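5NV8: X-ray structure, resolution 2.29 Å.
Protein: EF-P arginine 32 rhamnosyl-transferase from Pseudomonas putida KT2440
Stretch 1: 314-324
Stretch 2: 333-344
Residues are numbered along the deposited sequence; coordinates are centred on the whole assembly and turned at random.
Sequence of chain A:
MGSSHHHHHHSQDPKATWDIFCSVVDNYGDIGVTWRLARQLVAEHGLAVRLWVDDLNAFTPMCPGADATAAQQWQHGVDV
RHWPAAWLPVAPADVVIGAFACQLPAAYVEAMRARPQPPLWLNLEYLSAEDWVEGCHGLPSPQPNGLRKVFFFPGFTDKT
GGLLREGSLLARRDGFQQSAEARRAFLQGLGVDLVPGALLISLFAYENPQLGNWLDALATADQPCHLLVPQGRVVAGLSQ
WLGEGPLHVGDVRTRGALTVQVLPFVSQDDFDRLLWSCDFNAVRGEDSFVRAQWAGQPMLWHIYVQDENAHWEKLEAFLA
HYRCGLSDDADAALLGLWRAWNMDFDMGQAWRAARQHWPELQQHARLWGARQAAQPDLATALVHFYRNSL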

ATOM      1  N   LYS A 314     -11.497  -0.306 -12.686  1.00 57.04           N
ATOM      2  CA  LYS A 314     -10.089  -0.660 -12.819  1.00 57.00           C
ATOM      3  C   LYS A 314      -9.677  -1.792 -11.891  1.00 53.59           C
ATOM      4  O   LYS A 314      -8.503  -2.179 -11.885  1.00 42.75           O
ATOM      5  CB  LYS A 314      -9.207   0.569 -12.562  1.00 46.15           C
ATOM      6  CG  LYS A 314      -9.813   1.870 -13.057  1.00 54.56           C
ATOM      7  CD  LYS A 314      -8.743   2.920 -13.302  1.00 56.58           C
ATOM      8  N   LEU A 315     -10.618  -2.343 -11.125  1.00 64.02           N
ATOM      9  CA  LEU A 315     -10.295  -3.427 -10.208  1.00 41.83           C
ATOM     10  C   LEU A 315     -10.045  -4.723 -10.970  1.00 51.51           C
ATOM     11  O   LEU A 315      -8.995  -5.356 -10.811  1.00 47.20           O
ATOM     12  CB  LEU A 315     -11.423  -3.566  -9.176  1.00 52.56           C
ATOM     13  CG  LEU A 315     -11.380  -4.574  -8.021  1.00 50.52           C
ATOM     14  CD1 LEU A 315     -11.839  -5.962  -8.434  1.00 44.44           C
ATOM     15  CD2 LEU A 315      -9.973  -4.626  -7.454  1.00 48.55           C
ATOM     16  N   GLU A 316     -10.980  -5.114 -11.842  1.00 60.52           N
ATOM     17  CA  GLU A 316     -10.825  -6.371 -12.570  1.00 62.50           C
ATOM     18  C   GLU A 316      -9.670  -6.316 -13.566  1.00 57.94           C
ATOM     19  O   GLU A 316      -9.071  -7.355 -13.875  1.00 44.82           O
ATOM     20  CB  GLU A 316     -12.136  -6.745 -13.269  1.00 68.93           C
ATOM     21  CG  GLU A 316     -13.392  -6.532 -12.415  1.00 70.64           C
ATOM     22  CD  GLU A 316     -13.807  -7.775 -11.629  1.00 63.23           C
ATOM     23  OE1 GLU A 316     -13.245  -8.866 -11.872  1.00 63.17           O
ATOM     24  OE2 GLU A 316     -14.702  -7.663 -10.763  1.00 61.12           O
ATOM     25  N   ALA A 317      -9.330  -5.125 -14.071  1.00 51.55           N
ATOM     26  CA  ALA A 317      -8.150  -5.017 -14.921  1.00 47.79           C
ATOM     27  C   ALA A 317      -6.883  -5.313 -14.135  1.00 46.57           C
ATOM     28  O   ALA A 317      -5.904  -5.806 -14.704  1.00 56.32           O
ATOM     29  CB  ALA A 317      -8.068  -3.634 -15.574  1.00 48.22           C
ATOM     30  N   PHE A 318      -6.882  -5.044 -12.827  1.00 46.24           N
ATOM     31  CA  PHE A 318      -5.730  -5.428 -12.019  1.00 40.39           C
ATOM     32  C   PHE A 318      -5.677  -6.938 -11.814  1.00 39.93           C
ATOM     33  O   PHE A 318      -4.598  -7.540 -11.853  1.00 50.24           O
ATOM     34  CB  PHE A 318      -5.751  -4.714 -10.670  1.00 36.14           C
ATOM     35  CG  PHE A 318      -4.674  -5.182  -9.743  1.00 37.89           C
ATOM     36  CD1 PHE A 318      -3.342  -5.019 -10.086  1.00 34.42           C
ATOM     37  CD2 PHE A 318      -4.984  -5.819  -8.558  1.00 33.45           C
ATOM     38  CE1 PHE A 318      -2.338  -5.463  -9.252  1.00 37.77           C
ATOM     39  CE2 PHE A 318      -3.982  -6.268  -7.718  1.00 31.15           C
ATOM     40  CZ  PHE A 318      -2.658  -6.090  -8.065  1.00 33.72           C
ATOM     41  N   LEU A 319      -6.831  -7.573 -11.602  1.00 40.38           N
ATOM     42  CA  LEU A 319      -6.833  -9.003 -11.318  1.00 42.06           C
ATOM     43  C   LEU A 319      -6.506  -9.848 -12.538  1.00 45.60           C
ATOM     44  O   LEU A 319      -6.112 -11.007 -12.375  1.00 48.92           O
ATOM     45  CB  LEU A 319      -8.183  -9.441 -10.764  1.00 40.13           C
ATOM     46  CG  LEU A 319      -8.696  -8.776  -9.493  1.00 42.06           C
ATOM     47  CD1 LEU A 319     -10.207  -8.890  -9.467  1.00 38.88           C
ATOM     48  CD2 LEU A 319      -8.067  -9.411  -8.261  1.00 34.77           C
ATOM     49  N   ALA A 320      -6.672  -9.311 -13.750  1.00 41.84           N
ATOM     50  CA  ALA A 320      -6.402 -10.102 -14.946  1.00 45.99           C
ATOM     51  C   ALA A 320      -4.956 -10.582 -14.975  1.00 44.59           C
ATOM     52  O   ALA A 320      -4.681 -11.719 -15.376  1.00 43.72           O
ATOM     53  CB  ALA A 320      -6.733  -9.295 -16.200  1.00 46.51           C
ATOM     54  N   HIS A 321      -4.017  -9.736 -14.549  1.00 45.72           N
ATOM     55  CA  HIS A 321      -2.630 -10.160 -14.398  1.00 43.71           C
ATOM     56  C   HIS A 321      -2.370 -10.840 -13.062  1.00 45.78           C
ATOM     57  O   HIS A 321      -1.548 -11.762 -12.993  1.00 53.11           O
ATOM     58  CB  HIS A 321      -1.677  -8.967 -14.534  1.00 41.10           C
ATOM     59  CG  HIS A 321      -2.105  -7.955 -15.548  1.00 52.08           C
ATOM     60  ND1 HIS A 321      -3.030  -6.970 -15.274  1.00 59.07           N
ATOM     61  CD2 HIS A 321      -1.722  -7.763 -16.833  1.00 58.43           C
ATOM     62  CE1 HIS A 321      -3.205  -6.221 -16.348  1.00 60.20           C
ATOM     63  NE2 HIS A 321      -2.424  -6.682 -17.308  1.00 59.90           N
ATOM     64  N   TYR A 322      -3.058 -10.406 -12.001  1.00 42.57           N
ATOM     65  CA  TYR A 322      -2.742 -10.876 -10.656  1.00 33.96           C
ATOM     66  C   TYR A 322      -3.131 -12.332 -10.446  1.00 34.52           C
ATOM     67  O   TYR A 322      -2.501 -13.027  -9.642  1.00 52.22           O
ATOM     68  CB  TYR A 322      -3.438  -9.990  -9.619  1.00 40.85           C
ATOM     69  CG  TYR A 322      -2.820 -10.048  -8.236  1.00 35.65           C
ATOM     70  CD1 TYR A 322      -1.559  -9.518  -7.996  1.00 38.94           C
ATOM     71  CD2 TYR A 322      -3.500 -10.629  -7.172  1.00 33.43           C
ATOM     72  CE1 TYR A 322      -0.989  -9.567  -6.736  1.00 35.58           C
ATOM     73  CE2 TYR A 322      -2.939 -10.683  -5.908  1.00 34.15           C
ATOM     74  CZ  TYR A 322      -1.684 -10.150  -5.695  1.00 38.67           C
ATOM     75  OH  TYR A 322      -1.119 -10.200  -4.442  1.00 25.72           O
ATOM     76  N   ARG A 323      -4.145 -12.816 -11.156  1.00 39.68           N
ATOM     77  CA  ARG A 323      -4.726 -14.129 -10.901  1.00 42.23           C
ATOM     78  C   ARG A 323      -4.130 -15.242 -11.756  1.00 54.51           C
ATOM     79  O   ARG A 323      -4.589 -16.385 -11.660  1.00 64.16           O
ATOM     80  CB  ARG A 323      -6.239 -14.072 -11.139  1.00 39.88           C
ATOM     81  CG  ARG A 323      -6.615 -14.183 -12.609  1.00 47.11           C
ATOM     82  CD  ARG A 323      -8.078 -13.890 -12.846  1.00 58.01           C
ATOM     83  NE  ARG A 323      -8.824 -15.115 -13.111  1.00 61.11           N
ATOM     84  CZ  ARG A 323     -10.100 -15.147 -13.478  1.00 62.14           C
ATOM     85  NH1 ARG A 323     -10.773 -14.016 -13.641  1.00 63.07           N
ATOM     86  NH2 ARG A 323     -10.698 -16.309 -13.694  1.00 59.19           N
ATOM     87  N   CYS A 324      -3.104 -14.949 -12.559  1.00 56.90           N
ATOM     88  CA  CYS A 324      -2.744 -15.838 -13.664  1.00 61.10           C
ATOM     89  C   CYS A 324      -2.260 -17.205 -13.183  1.00 59.55           C
ATOM     90  O   CYS A 324      -2.604 -18.231 -13.782  1.00 64.87           O
ATOM     91  CB  CYS A 324      -1.685 -15.169 -14.541  1.00 56.93           C
ATOM     92  SG  CYS A 324      -2.366 -13.995 -15.735  1.00 58.96           S
ATOM     93  N   ALA A 333     -11.211 -18.097  -5.147  1.00 46.32           N
ATOM     94  CA  ALA A 333     -11.240 -17.530  -3.804  1.00 33.56           C
ATOM     95  C   ALA A 333     -10.633 -16.134  -3.767  1.00 32.53           C
ATOM     96  O   ALA A 333     -11.023 -15.312  -2.928  1.00 43.64           O
ATOM     97  CB  ALA A 333     -10.511 -18.455  -2.830  1.00 34.12           C
ATOM     98  N   LEU A 334      -9.687 -15.844  -4.658  1.00 35.47           N
ATOM     99  CA  LEU A 334      -9.102 -14.509  -4.709  1.00 31.93           C
ATOM    100  C   LEU A 334     -10.027 -13.515  -5.404  1.00 36.01           C
ATOM    101  O   LEU A 334     -10.089 -12.347  -5.002  1.00 32.77           O
ATOM    102  CB  LEU A 334      -7.740 -14.570  -5.403  1.00 38.52           C
ATOM    103  CG  LEU A 334      -7.173 -13.302  -6.046  1.00 44.18           C
ATOM    104  CD1 LEU A 334      -6.683 -12.337  -4.982  1.00 42.52           C
ATOM    105  CD2 LEU A 334      -6.049 -13.660  -7.001  1.00 41.93           C
ATOM    106  N   LEU A 335     -10.761 -13.960  -6.428  1.00 37.05           N
ATOM    107  CA  LEU A 335     -11.746 -13.090  -7.066  1.00 39.63           C
ATOM    108  C   LEU A 335     -12.883 -12.751  -6.110  1.00 37.13           C
ATOM    109  O   LEU A 335     -13.300 -11.590  -6.017  1.00 37.57           O
ATOM    110  CB  LEU A 335     -12.294 -13.755  -8.329  1.00 41.76           C
ATOM    111  CG  LEU A 335     -11.626 -13.435  -9.665  1.00 46.07           C
ATOM    112  CD1 LEU A 335     -10.175 -13.891  -9.674  1.00 44.32           C
ATOM    113  CD2 LEU A 335     -12.401 -14.079 -10.804  1.00 49.03           C
ATOM    114  N   GLY A 336     -13.400 -13.753  -5.396  1.00 36.81           N
ATOM    115  CA  GLY A 336     -14.468 -13.498  -4.449  1.00 36.84           C
ATOM    116  C   GLY A 336     -14.037 -12.636  -3.280  1.00 42.69           C
ATOM    117  O   GLY A 336     -14.855 -11.914  -2.705  1.00 45.04           O
ATOM    118  N   LEU A 337     -12.754 -12.693  -2.919  1.00 42.85           N
ATOM    119  CA  LEU A 337     -12.255 -11.886  -1.810  1.00 41.62           C
ATOM    120  C   LEU A 337     -12.170 -10.416  -2.192  1.00 39.29           C
ATOM    121  O   LEU A 337     -12.634  -9.543  -1.452  1.00 40.79           O
ATOM    122  CB  LEU A 337     -10.882 -12.394  -1.359  1.00 36.10           C
ATOM    123  CG  LEU A 337     -10.332 -11.781  -0.064  1.00 39.33           C
ATOM    124  CD1 LEU A 337     -11.388 -11.711   1.042  1.00 28.48           C
ATOM    125  CD2 LEU A 337      -9.076 -12.508   0.408  1.00 31.95           C
ATOM    126  N   TRP A 338     -11.571 -10.124  -3.343  1.00 40.39           N
ATOM    127  CA  TRP A 338     -11.296  -8.743  -3.719  1.00 35.53           C
ATOM    128  C   TRP A 338     -12.542  -8.037  -4.242  1.00 41.13           C
ATOM    129  O   TRP A 338     -12.740  -6.846  -3.977  1.00 39.12           O
ATOM    130  CB  TRP A 338     -10.171  -8.708  -4.753  1.00 35.99           C
ATOM    131  CG  TRP A 338      -8.816  -8.926  -4.159  1.00 30.80           C
ATOM    132  CD1 TRP A 338      -8.455  -9.898  -3.272  1.00 29.48           C
ATOM    133  CD2 TRP A 338      -7.636  -8.159  -4.418  1.00 30.85           C
ATOM    134  NE1 TRP A 338      -7.120  -9.778  -2.957  1.00 33.29           N
ATOM    135  CE2 TRP A 338      -6.595  -8.720  -3.651  1.00 28.33           C
ATOM    136  CE3 TRP A 338      -7.359  -7.052  -5.224  1.00 33.08           C
ATOM    137  CZ2 TRP A 338      -5.299  -8.210  -3.665  1.00 27.36           C
ATOM    138  CZ3 TRP A 338      -6.074  -6.548  -5.237  1.00 37.10           C
ATOM    139  CH2 TRP A 338      -5.059  -7.126  -4.461  1.00 33.25           C
ATOM    140  N   ARG A 339     -13.389  -8.748  -4.991  1.00 44.44           N
ATOM    141  CA  ARG A 339     -14.629  -8.142  -5.470  1.00 49.89           C
ATOM    142  C   ARG A 339     -15.561  -7.814  -4.311  1.00 48.16           C
ATOM    143  O   ARG A 339     -16.238  -6.780  -4.326  1.00 42.37           O
ATOM    144  CB  ARG A 339     -15.322  -9.073  -6.462  1.00 54.30           C
ATOM    145  CG  ARG A 339     -14.630  -9.179  -7.810  1.00 56.36           C
ATOM    146  CD  ARG A 339     -15.212 -10.314  -8.635  1.00 59.11           C
ATOM    147  NE  ARG A 339     -14.690 -10.323  -9.998  1.00 60.38           N
ATOM    148  CZ  ARG A 339     -14.903 -11.299 -10.874  1.00 58.17           C
ATOM    149  NH1 ARG A 339     -15.633 -12.352 -10.529  1.00 54.24           N
ATOM    150  NH2 ARG A 339     -14.390 -11.222 -12.094  1.00 61.99           N
ATOM    151  N   ALA A 340     -15.600  -8.679  -3.293  1.00 47.08           N
ATOM    152  CA  ALA A 340     -16.495  -8.464  -2.160  1.00 39.76           C
ATOM    153  C   ALA A 340     -16.140  -7.194  -1.397  1.00 40.89           C
ATOM    154  O   ALA A 340     -17.030  -6.439  -0.985  1.00 47.05           O
ATOM    155  CB  ALA A 340     -16.455  -9.677  -1.234  1.00 36.94           C
ATOM    156  N   TRP A 341     -14.845  -6.941  -1.199  1.00 41.98           N
ATOM    157  CA  TRP A 341     -14.382  -5.746  -0.504  1.00 35.82           C
ATOM    158  C   TRP A 341     -14.660  -4.467  -1.282  1.00 39.69           C
ATOM    159  O   TRP A 341     -14.564  -3.377  -0.707  1.00 38.67           O
ATOM    160  CB  TRP A 341     -12.882  -5.877  -0.217  1.00 35.82           C
ATOM    161  CG  TRP A 341     -12.328  -4.918   0.803  1.00 36.65           C
ATOM    162  CD1 TRP A 341     -11.276  -4.061   0.632  1.00 35.08           C
ATOM    163  CD2 TRP A 341     -12.778  -4.731   2.153  1.00 36.93           C
ATOM    164  NE1 TRP A 341     -11.049  -3.352   1.786  1.00 32.00           N
ATOM    165  CE2 TRP A 341     -11.957  -3.742   2.734  1.00 42.31           C
ATOM    166  CE3 TRP A 341     -13.797  -5.298   2.924  1.00 39.86           C
ATOM    167  CZ2 TRP A 341     -12.125  -3.308   4.050  1.00 32.67           C
ATOM    168  CZ3 TRP A 341     -13.963  -4.868   4.230  1.00 39.22           C
ATOM    169  CH2 TRP A 341     -13.131  -3.882   4.779  1.00 36.18           C
ATOM    170  N   ASN A 342     -15.009  -4.570  -2.567  1.00 43.08           N
ATOM    171  CA  ASN A 342     -15.246  -3.404  -3.403  1.00 45.02           C
ATOM    172  C   ASN A 342     -16.643  -3.348  -4.008  1.00 44.53           C
ATOM    173  O   ASN A 342     -17.028  -2.289  -4.518  1.00 46.81           O
ATOM    174  CB  ASN A 342     -14.214  -3.341  -4.542  1.00 41.00           C
ATOM    175  CG  ASN A 342     -12.804  -3.069  -4.042  1.00 40.93           C
ATOM    176  OD1 ASN A 342     -12.472  -1.949  -3.652  1.00 38.96           O
ATOM    177  ND2 ASN A 342     -11.965  -4.098  -4.059  1.00 42.58           N
ATOM    178  N   MET A 343     -17.412  -4.443  -3.970  1.00 44.85           N
ATOM    179  CA  MET A 343     -18.739  -4.476  -4.579  1.00 56.95           C
ATOM    180  C   MET A 343     -19.810  -4.976  -3.614  1.00 59.09           C
ATOM    181  O   MET A 343     -20.901  -5.356  -4.055  1.00 50.62           O
ATOM    182  CB  MET A 343     -18.729  -5.329  -5.853  1.00 64.79           C
ATOM    183  CG  MET A 343     -17.496  -5.120  -6.728  1.00 64.73           C
ATOM    184  SD  MET A 343     -17.313  -6.326  -8.058  1.00 69.29           S
ATOM    185  CE  MET A 343     -18.998  -6.447  -8.651  1.00 68.53           C
ATOM    186  N   ASP A 344     -19.515  -4.996  -2.310  1.00 48.69           N
ATOM    187  CA  ASP A 344     -20.505  -5.255  -1.260  1.00 52.93           C
ATOM    188  C   ASP A 344     -21.027  -6.693  -1.296  1.00 46.62           C
ATOM    189  O   ASP A 344     -22.227  -6.931  -1.153  1.00 48.53           O
ATOM    190  CB  ASP A 344     -21.665  -4.255  -1.337  1.00 62.51           C
ATOM    191  CG  ASP A 344     -22.386  -4.093  -0.014  1.00 62.92           C
ATOM    192  OD1 ASP A 344     -21.949  -4.700   0.982  1.00 61.65           O
ATOM    193  OD2 ASP A 344     -23.393  -3.356   0.033  1.00 68.04           O
TER

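Helices 315-322 and 333-343 run nearly antiparallel, their directions 162° apart and their axes 11.0 Å apart at closest approach, a generous spacing that leaves room for large side chains between them. Trp338 takes most advantage of it. With chi1 at m, its indole reaches across and sits as a knob among Leu315, Phe318, Leu319 and Tyr322, residues spaced three and four apart that recur on one side of the opposing helix. A broad, flat, largely apolar side chain suits such a hole, because it can touch all four at once.

The two neighbouring aromatics both adopt t for chi1. Phe318 brings CE2 to 3.3 Å from Trp338 CZ3; the ring planes are within 27° of parallel but slid apart, so they barely overlap and meet near the Phe318 edge. Tyr322 lies obliquely to the indole, its CE2 4.1 Å from Trp338 CZ2, while its CD2 packs 4.0 Å from CD2 of Leu334. The leucines fill the remaining space with branched ends: Leu319 CD2 lies 3.9 Å from Trp338 CE3, and Leu315, t at chi1, places CD2 at the indole edge, 4.2 Å from the same CE3. That methyl also lies 4.0 Å from Asn342 ND2, whose amide is hydrogen-bonded back to Trp338 O at 2.9 Å.

Charge appears where the packing reaches solvent. The CA-to-CB bond of Arg339 points sideways, but its extended chain, t at chi2 and chi3, carries the guanidinium to Glu316. The resulting salt bridge includes hydrogen bonds to Glu316 OE1 from Arg339 NH2 (2.6 Å) and NE (2.8 Å). Arg323, with chi1 at p, instead lays one guanidinium face against a methyl, its NH1 3.3 Å from Leu335 CD2; this flat group can cover an apolar surface while remaining partly exposed.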